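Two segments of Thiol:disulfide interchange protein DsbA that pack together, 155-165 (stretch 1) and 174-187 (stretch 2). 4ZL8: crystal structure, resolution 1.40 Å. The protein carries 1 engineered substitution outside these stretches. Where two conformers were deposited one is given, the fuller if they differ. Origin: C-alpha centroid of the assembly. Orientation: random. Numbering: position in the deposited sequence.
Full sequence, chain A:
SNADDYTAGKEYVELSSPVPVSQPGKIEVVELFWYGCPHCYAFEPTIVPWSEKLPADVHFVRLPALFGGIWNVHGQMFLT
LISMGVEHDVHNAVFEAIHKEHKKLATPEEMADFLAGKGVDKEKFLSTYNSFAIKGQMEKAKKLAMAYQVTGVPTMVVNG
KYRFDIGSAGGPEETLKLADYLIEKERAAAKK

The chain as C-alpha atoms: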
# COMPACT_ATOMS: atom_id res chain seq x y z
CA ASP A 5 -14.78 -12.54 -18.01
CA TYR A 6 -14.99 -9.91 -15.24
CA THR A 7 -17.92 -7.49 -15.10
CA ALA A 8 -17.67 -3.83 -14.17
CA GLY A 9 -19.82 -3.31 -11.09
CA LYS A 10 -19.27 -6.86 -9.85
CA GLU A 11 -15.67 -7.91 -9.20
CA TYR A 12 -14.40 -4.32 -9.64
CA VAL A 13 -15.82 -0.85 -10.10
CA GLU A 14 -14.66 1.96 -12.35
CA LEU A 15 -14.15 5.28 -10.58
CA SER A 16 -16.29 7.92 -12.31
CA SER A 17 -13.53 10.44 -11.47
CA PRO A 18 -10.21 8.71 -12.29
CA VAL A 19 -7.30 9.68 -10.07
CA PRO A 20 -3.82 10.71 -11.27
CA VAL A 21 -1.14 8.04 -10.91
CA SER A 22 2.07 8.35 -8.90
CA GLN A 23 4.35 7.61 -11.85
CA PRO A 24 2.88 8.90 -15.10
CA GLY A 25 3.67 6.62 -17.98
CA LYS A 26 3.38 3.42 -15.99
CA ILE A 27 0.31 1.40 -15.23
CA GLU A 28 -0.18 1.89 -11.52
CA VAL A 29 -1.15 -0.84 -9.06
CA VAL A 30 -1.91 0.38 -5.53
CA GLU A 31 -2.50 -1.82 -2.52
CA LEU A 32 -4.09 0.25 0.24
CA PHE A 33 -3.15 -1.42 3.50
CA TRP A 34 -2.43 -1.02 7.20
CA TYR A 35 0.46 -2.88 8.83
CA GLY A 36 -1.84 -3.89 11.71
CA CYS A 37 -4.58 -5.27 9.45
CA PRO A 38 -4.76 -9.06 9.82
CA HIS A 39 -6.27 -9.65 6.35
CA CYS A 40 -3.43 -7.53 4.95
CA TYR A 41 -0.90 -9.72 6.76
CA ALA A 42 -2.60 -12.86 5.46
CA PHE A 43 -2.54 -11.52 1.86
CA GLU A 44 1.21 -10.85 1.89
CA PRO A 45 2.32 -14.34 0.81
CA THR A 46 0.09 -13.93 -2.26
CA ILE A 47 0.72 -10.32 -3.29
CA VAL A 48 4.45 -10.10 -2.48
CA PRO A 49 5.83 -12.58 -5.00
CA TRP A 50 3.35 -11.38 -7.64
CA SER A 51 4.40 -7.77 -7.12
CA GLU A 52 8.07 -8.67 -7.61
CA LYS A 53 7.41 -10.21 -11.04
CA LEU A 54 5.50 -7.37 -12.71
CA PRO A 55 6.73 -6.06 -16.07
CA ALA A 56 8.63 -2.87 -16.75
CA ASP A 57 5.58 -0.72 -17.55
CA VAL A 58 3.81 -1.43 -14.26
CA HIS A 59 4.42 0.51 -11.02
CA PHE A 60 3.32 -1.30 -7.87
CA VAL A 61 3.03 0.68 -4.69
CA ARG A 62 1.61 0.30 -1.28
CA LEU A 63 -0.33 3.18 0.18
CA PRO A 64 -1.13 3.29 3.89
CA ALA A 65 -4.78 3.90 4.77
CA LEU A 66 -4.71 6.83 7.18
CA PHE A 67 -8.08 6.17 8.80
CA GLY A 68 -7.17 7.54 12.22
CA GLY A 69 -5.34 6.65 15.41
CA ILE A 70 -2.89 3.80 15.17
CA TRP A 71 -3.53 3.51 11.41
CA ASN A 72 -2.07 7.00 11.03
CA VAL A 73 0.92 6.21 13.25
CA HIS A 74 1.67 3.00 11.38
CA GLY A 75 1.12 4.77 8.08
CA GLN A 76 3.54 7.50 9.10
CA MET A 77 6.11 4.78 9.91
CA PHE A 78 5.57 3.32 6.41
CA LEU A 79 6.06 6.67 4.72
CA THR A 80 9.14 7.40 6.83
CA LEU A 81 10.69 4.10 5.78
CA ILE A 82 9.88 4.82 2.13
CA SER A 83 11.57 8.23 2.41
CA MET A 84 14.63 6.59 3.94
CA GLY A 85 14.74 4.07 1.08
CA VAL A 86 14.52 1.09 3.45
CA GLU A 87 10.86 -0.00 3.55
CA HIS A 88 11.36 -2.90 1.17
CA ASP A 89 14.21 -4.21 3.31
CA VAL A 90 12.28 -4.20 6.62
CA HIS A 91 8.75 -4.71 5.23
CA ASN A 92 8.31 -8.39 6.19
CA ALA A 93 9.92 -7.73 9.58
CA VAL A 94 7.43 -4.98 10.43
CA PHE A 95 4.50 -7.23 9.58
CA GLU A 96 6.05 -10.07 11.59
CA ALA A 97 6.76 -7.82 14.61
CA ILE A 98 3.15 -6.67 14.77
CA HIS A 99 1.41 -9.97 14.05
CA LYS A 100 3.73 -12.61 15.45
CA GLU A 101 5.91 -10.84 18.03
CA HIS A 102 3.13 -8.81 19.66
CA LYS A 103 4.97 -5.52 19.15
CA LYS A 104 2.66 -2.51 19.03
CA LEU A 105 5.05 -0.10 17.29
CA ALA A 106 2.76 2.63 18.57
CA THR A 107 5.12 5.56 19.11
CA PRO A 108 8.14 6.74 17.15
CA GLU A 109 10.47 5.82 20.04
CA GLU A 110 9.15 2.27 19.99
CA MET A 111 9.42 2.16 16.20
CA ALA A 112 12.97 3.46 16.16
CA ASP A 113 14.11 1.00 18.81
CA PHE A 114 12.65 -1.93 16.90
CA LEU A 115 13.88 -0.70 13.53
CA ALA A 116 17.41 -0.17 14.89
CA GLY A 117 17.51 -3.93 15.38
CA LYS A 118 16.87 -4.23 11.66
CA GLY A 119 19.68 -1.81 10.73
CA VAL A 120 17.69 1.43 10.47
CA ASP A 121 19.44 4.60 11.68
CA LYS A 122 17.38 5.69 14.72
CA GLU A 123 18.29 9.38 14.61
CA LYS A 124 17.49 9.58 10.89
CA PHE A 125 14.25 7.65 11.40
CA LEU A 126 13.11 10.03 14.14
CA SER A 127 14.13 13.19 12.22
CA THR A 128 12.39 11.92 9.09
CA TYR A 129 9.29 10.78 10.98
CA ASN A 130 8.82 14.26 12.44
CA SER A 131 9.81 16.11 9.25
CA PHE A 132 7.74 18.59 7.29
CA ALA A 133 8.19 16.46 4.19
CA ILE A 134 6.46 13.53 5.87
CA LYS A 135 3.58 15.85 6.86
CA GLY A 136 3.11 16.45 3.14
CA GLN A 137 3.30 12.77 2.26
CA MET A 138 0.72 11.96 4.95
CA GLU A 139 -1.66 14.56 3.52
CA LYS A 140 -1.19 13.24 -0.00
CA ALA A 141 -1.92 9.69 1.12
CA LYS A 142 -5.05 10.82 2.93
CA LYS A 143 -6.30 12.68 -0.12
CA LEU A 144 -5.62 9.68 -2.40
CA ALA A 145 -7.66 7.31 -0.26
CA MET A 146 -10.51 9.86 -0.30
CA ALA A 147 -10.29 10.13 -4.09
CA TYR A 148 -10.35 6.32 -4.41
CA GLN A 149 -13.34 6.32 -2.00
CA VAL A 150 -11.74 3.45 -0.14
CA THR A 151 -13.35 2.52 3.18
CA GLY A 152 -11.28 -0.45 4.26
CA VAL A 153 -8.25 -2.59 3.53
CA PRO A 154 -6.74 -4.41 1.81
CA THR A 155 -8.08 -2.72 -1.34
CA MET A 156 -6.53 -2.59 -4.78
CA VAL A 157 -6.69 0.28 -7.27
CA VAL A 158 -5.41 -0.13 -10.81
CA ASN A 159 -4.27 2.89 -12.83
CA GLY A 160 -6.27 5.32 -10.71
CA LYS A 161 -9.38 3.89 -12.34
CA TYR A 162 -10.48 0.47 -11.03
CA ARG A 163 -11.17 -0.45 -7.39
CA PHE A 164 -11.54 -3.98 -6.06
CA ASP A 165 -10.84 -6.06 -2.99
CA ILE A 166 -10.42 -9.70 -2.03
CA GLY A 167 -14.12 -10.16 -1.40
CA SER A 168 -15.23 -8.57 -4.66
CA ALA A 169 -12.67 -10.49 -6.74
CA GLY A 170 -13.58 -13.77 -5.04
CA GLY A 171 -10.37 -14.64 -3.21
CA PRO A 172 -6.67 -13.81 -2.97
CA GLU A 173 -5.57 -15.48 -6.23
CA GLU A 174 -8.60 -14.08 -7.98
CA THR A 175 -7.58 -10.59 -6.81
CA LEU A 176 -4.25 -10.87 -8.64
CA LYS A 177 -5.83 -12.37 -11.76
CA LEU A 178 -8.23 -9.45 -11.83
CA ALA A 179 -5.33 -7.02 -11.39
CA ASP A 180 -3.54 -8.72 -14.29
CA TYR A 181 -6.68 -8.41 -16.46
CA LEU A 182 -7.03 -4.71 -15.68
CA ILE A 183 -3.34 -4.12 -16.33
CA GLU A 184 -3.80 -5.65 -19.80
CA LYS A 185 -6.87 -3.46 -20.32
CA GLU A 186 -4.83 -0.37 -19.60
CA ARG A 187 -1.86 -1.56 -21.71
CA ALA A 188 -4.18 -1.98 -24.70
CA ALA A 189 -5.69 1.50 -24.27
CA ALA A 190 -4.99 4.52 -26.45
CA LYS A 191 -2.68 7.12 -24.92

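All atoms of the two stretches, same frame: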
# COMPACT_ATOMS: atom_id res chain seq x y z
N THR A 155 -7.34 -3.08 -0.13
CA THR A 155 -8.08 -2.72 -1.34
C THR A 155 -7.08 -2.38 -2.41
O THR A 155 -6.05 -1.75 -2.16
CB THR A 155 -8.99 -1.51 -1.09
OG1 THR A 155 -9.99 -1.87 -0.12
CG2 THR A 155 -9.69 -1.04 -2.36
N MET A 156 -7.39 -2.83 -3.62
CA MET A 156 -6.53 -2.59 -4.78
C MET A 156 -7.15 -1.50 -5.65
O MET A 156 -8.37 -1.42 -5.82
CB MET A 156 -6.45 -3.84 -5.63
CG MET A 156 -5.98 -5.09 -4.91
SD MET A 156 -4.35 -4.93 -4.17
CE MET A 156 -3.34 -4.54 -5.56
N VAL A 157 -6.28 -0.67 -6.23
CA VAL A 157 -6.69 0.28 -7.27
C VAL A 157 -5.70 0.19 -8.42
O VAL A 157 -4.49 0.32 -8.22
CB VAL A 157 -6.79 1.76 -6.77
CG1 VAL A 157 -7.24 2.66 -7.91
CG2 VAL A 157 -7.73 1.87 -5.58
N VAL A 158 -6.22 -0.07 -9.61
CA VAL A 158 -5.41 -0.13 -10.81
C VAL A 158 -5.58 1.12 -11.66
O VAL A 158 -6.72 1.52 -12.00
CB VAL A 158 -5.69 -1.40 -11.63
CG1 VAL A 158 -5.01 -1.37 -12.98
CG2 VAL A 158 -5.20 -2.61 -10.86
N ASN A 159 -4.43 1.71 -11.98
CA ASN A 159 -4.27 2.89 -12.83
C ASN A 159 -5.18 4.06 -12.49
O ASN A 159 -5.60 4.83 -13.35
CB ASN A 159 -4.39 2.53 -14.31
CG ASN A 159 -3.31 3.18 -15.14
OD1 ASN A 159 -2.26 3.54 -14.62
ND2 ASN A 159 -3.59 3.35 -16.43
N GLY A 160 -5.45 4.22 -11.20
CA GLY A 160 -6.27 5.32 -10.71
C GLY A 160 -7.73 5.21 -11.12
O GLY A 160 -8.49 6.16 -10.98
N LYS A 161 -8.12 4.04 -11.63
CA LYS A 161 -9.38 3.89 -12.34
C LYS A 161 -10.28 2.76 -11.83
O LYS A 161 -11.49 2.86 -11.98
CB LYS A 161 -9.10 3.61 -13.84
CG LYS A 161 -8.65 4.82 -14.63
CD LYS A 161 -8.33 4.43 -16.07
CE LYS A 161 -7.48 5.50 -16.74
NZ LYS A 161 -6.92 5.07 -18.05
N TYR A 162 -9.70 1.67 -11.34
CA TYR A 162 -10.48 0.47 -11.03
C TYR A 162 -10.23 0.07 -9.59
O TYR A 162 -9.07 -0.12 -9.19
CB TYR A 162 -10.10 -0.70 -11.95
CG TYR A 162 -10.05 -0.36 -13.40
CD1 TYR A 162 -11.21 -0.14 -14.13
CD2 TYR A 162 -8.84 -0.25 -14.06
CE1 TYR A 162 -11.16 0.17 -15.48
CE2 TYR A 162 -8.77 0.07 -15.39
CZ TYR A 162 -9.94 0.28 -16.09
OH TYR A 162 -9.90 0.58 -17.42
N ARG A 163 -11.30 -0.09 -8.81
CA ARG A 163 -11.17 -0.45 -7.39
C ARG A 163 -11.76 -1.81 -7.15
O ARG A 163 -12.84 -2.12 -7.66
CB ARG A 163 -11.85 0.60 -6.51
CG ARG A 163 -11.59 0.43 -5.03
CD ARG A 163 -12.43 1.39 -4.18
NE ARG A 163 -13.85 1.09 -4.28
CZ ARG A 163 -14.81 2.00 -4.43
NH1 ARG A 163 -16.06 1.59 -4.49
NH2 ARG A 163 -14.54 3.30 -4.54
N PHE A 164 -11.07 -2.63 -6.37
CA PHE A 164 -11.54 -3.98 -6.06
C PHE A 164 -10.88 -4.48 -4.80
O PHE A 164 -9.88 -3.93 -4.36
CB PHE A 164 -11.32 -4.94 -7.24
CG PHE A 164 -9.91 -4.98 -7.77
CD1 PHE A 164 -9.46 -3.98 -8.62
CD2 PHE A 164 -9.04 -6.04 -7.47
CE1 PHE A 164 -8.17 -4.01 -9.15
CE2 PHE A 164 -7.76 -6.08 -8.01
CZ PHE A 164 -7.33 -5.06 -8.84
N ASP A 165 -11.46 -5.50 -4.18
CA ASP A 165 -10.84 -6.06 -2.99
C ASP A 165 -10.94 -7.58 -3.02
O ASP A 165 -11.41 -8.14 -4.02
CB ASP A 165 -11.39 -5.43 -1.70
CG ASP A 165 -12.88 -5.61 -1.52
OD1 ASP A 165 -13.43 -6.65 -1.89
OD2 ASP A 165 -13.52 -4.72 -0.90
N GLU A 174 -7.69 -14.74 -7.06
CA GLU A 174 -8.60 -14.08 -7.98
C GLU A 174 -8.31 -12.58 -8.02
O GLU A 174 -8.45 -11.95 -9.06
CB GLU A 174 -10.06 -14.33 -7.56
CG GLU A 174 -10.55 -15.75 -7.75
CD GLU A 174 -10.10 -16.73 -6.68
OE1 GLU A 174 -9.45 -16.32 -5.68
OE2 GLU A 174 -10.41 -17.93 -6.81
N THR A 175 -7.92 -12.01 -6.88
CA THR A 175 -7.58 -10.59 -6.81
C THR A 175 -6.42 -10.24 -7.75
O THR A 175 -6.43 -9.21 -8.45
CB THR A 175 -7.25 -10.18 -5.36
OG1 THR A 175 -8.38 -10.45 -4.53
CG2 THR A 175 -6.95 -8.70 -5.23
N LEU A 176 -5.40 -11.10 -7.77
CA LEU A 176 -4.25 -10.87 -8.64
C LEU A 176 -4.58 -11.14 -10.10
O LEU A 176 -4.09 -10.44 -10.98
CB LEU A 176 -3.11 -11.80 -8.25
CG LEU A 176 -2.61 -11.87 -6.81
CD1 LEU A 176 -1.43 -12.85 -6.74
CD2 LEU A 176 -2.23 -10.52 -6.32
N LYS A 177 -5.40 -12.15 -10.38
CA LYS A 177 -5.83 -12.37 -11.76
C LYS A 177 -6.61 -11.19 -12.27
O LYS A 177 -6.47 -10.80 -13.44
CB LYS A 177 -6.68 -13.63 -11.87
CG LYS A 177 -5.97 -14.91 -11.62
CD LYS A 177 -6.92 -16.10 -11.81
CE LYS A 177 -6.22 -17.40 -11.51
NZ LYS A 177 -7.19 -18.52 -11.57
N LEU A 178 -7.47 -10.62 -11.44
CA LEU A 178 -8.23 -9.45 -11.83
C LEU A 178 -7.30 -8.26 -12.05
O LEU A 178 -7.44 -7.53 -13.05
CB LEU A 178 -9.31 -9.18 -10.78
CG LEU A 178 -10.10 -7.89 -10.95
CD1 LEU A 178 -10.79 -7.77 -12.31
CD2 LEU A 178 -11.13 -7.78 -9.84
N ALA A 179 -6.33 -8.08 -11.18
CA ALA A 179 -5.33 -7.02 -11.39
C ALA A 179 -4.64 -7.22 -12.74
O ALA A 179 -4.47 -6.25 -13.49
CB ALA A 179 -4.31 -6.99 -10.27
N ASP A 180 -4.22 -8.44 -13.03
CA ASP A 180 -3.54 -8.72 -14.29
C ASP A 180 -4.44 -8.33 -15.47
O ASP A 180 -3.96 -7.74 -16.44
CB ASP A 180 -3.22 -10.21 -14.40
CG ASP A 180 -2.05 -10.63 -13.52
OD1 ASP A 180 -1.27 -9.77 -13.08
OD2 ASP A 180 -1.92 -11.87 -13.28
N TYR A 181 -5.70 -8.73 -15.42
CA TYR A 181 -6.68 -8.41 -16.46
C TYR A 181 -6.79 -6.90 -16.68
O TYR A 181 -6.77 -6.42 -17.82
CB TYR A 181 -8.02 -9.01 -16.05
CG TYR A 181 -9.21 -8.65 -16.88
CD1 TYR A 181 -9.62 -9.47 -17.93
CD2 TYR A 181 -9.97 -7.53 -16.57
CE1 TYR A 181 -10.76 -9.16 -18.66
CE2 TYR A 181 -11.10 -7.22 -17.29
CZ TYR A 181 -11.49 -8.03 -18.32
OH TYR A 181 -12.64 -7.71 -19.02
N LEU A 182 -6.87 -6.15 -15.59
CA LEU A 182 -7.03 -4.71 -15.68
C LEU A 182 -5.75 -4.03 -16.15
O LEU A 182 -5.78 -3.03 -16.88
CB LEU A 182 -7.52 -4.14 -14.34
CG LEU A 182 -8.93 -4.63 -14.02
CD1 LEU A 182 -9.24 -4.27 -12.54
CD2 LEU A 182 -9.99 -4.07 -14.93
N ILE A 183 -4.61 -4.59 -15.78
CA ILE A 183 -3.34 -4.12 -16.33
C ILE A 183 -3.32 -4.29 -17.85
O ILE A 183 -2.96 -3.36 -18.58
CB ILE A 183 -2.13 -4.83 -15.68
CG1 ILE A 183 -1.97 -4.41 -14.21
CG2 ILE A 183 -0.86 -4.54 -16.46
CD1 ILE A 183 -1.10 -5.34 -13.43
N GLU A 184 -3.73 -5.45 -18.35
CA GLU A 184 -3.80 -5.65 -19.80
C GLU A 184 -4.77 -4.67 -20.46
O GLU A 184 -4.52 -4.18 -21.55
CB GLU A 184 -4.18 -7.09 -20.14
CG GLU A 184 -3.13 -8.14 -19.74
CD GLU A 184 -1.86 -8.10 -20.54
OE1 GLU A 184 -1.75 -7.39 -21.57
OE2 GLU A 184 -0.92 -8.81 -20.13
N LYS A 185 -5.88 -4.40 -19.80
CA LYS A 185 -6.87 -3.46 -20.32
C LYS A 185 -6.21 -2.10 -20.54
O LYS A 185 -6.38 -1.46 -21.59
CB LYS A 185 -8.04 -3.37 -19.34
CG LYS A 185 -9.16 -2.44 -19.78
CD LYS A 185 -10.33 -2.49 -18.81
CE LYS A 185 -11.46 -1.53 -19.16
NZ LYS A 185 -12.25 -1.96 -20.34
N GLU A 186 -5.45 -1.67 -19.54
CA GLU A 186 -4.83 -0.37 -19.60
C GLU A 186 -3.67 -0.36 -20.61
O GLU A 186 -3.43 0.65 -21.27
CB GLU A 186 -4.37 0.06 -18.22
CG GLU A 186 -5.50 0.37 -17.26
CD GLU A 186 -6.36 1.47 -17.79
OE1 GLU A 186 -7.46 1.19 -18.31
OE2 GLU A 186 -5.91 2.62 -17.75
N ARG A 187 -2.94 -1.47 -20.73
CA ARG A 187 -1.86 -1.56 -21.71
C ARG A 187 -2.40 -1.45 -23.14
O ARG A 187 -1.74 -0.88 -24.01
CB ARG A 187 -1.05 -2.85 -21.53
CG ARG A 187 0.19 -2.91 -22.38
CD ARG A 187 1.04 -4.14 -22.10
NE ARG A 187 1.64 -4.10 -20.76
CZ ARG A 187 1.36 -4.92 -19.75
NH1 ARG A 187 0.46 -5.91 -19.87
NH2 ARG A 187 2.00 -4.77 -18.61

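A β-hairpin lies against one side of a helix, its first strand running nearly parallel to the helix axis (14°) and its second nearly antiparallel (168°). Backbone hydrogen bonds pair the strands, as in Met156 N to Phe164 O (2.8 Å) and Val158 N to Tyr162 O (2.9 Å). Because side chains alternate along a strand, Met156, Val158, Tyr162 and Phe164 face the helix, while Thr155, Val157 and Arg163 point away.

The apolar contacts centre on Leu182, which leans toward the hairpin and reaches both strands. Its CB lies 4.0 Å from Val158 CG1, and its CD1 lies 3.7 Å from Tyr162 CB and 3.6 Å from Phe164 CE1; a branched leucine can fill such a space between several neighbours. Ala179, with only a methyl group, lets the Phe164 ring come close to the helix backbone: Phe164 CZ is 3.8 Å from Ala179 CA. Farther toward the start of the helix, Met156 CG meets the methyl CG2 of Thr175 at 3.8 Å, so the threonine offers carbon here while its hydroxyl is hydrogen-bonded elsewhere in the structure.

Two aromatic faces receive leucines. Leu182 CD2 sits 4.0 Å from the centroid of the Tyr162 ring, 11° off the normal, and Leu178 CG sits 4.2 Å from that of Phe164, 14° off. Both are CH-π contacts, in which a flat ring offers a broad surface to aliphatic groups.

Polar interactions converge on Glu186, a buried carboxylate that has three donors from the hairpin. Its OE2 accepts a hydrogen bond from Asn159 ND2 (2.8 Å, nearly straight at 169°) and forms a salt bridge with Lys161 NZ (2.7 Å), while the hydroxyl of Tyr162 donates from OH to OE1 (2.7 Å). Lysine's long chain carries its charge to the carboxylate, and tyrosine combines an apolar ring with a polar tip.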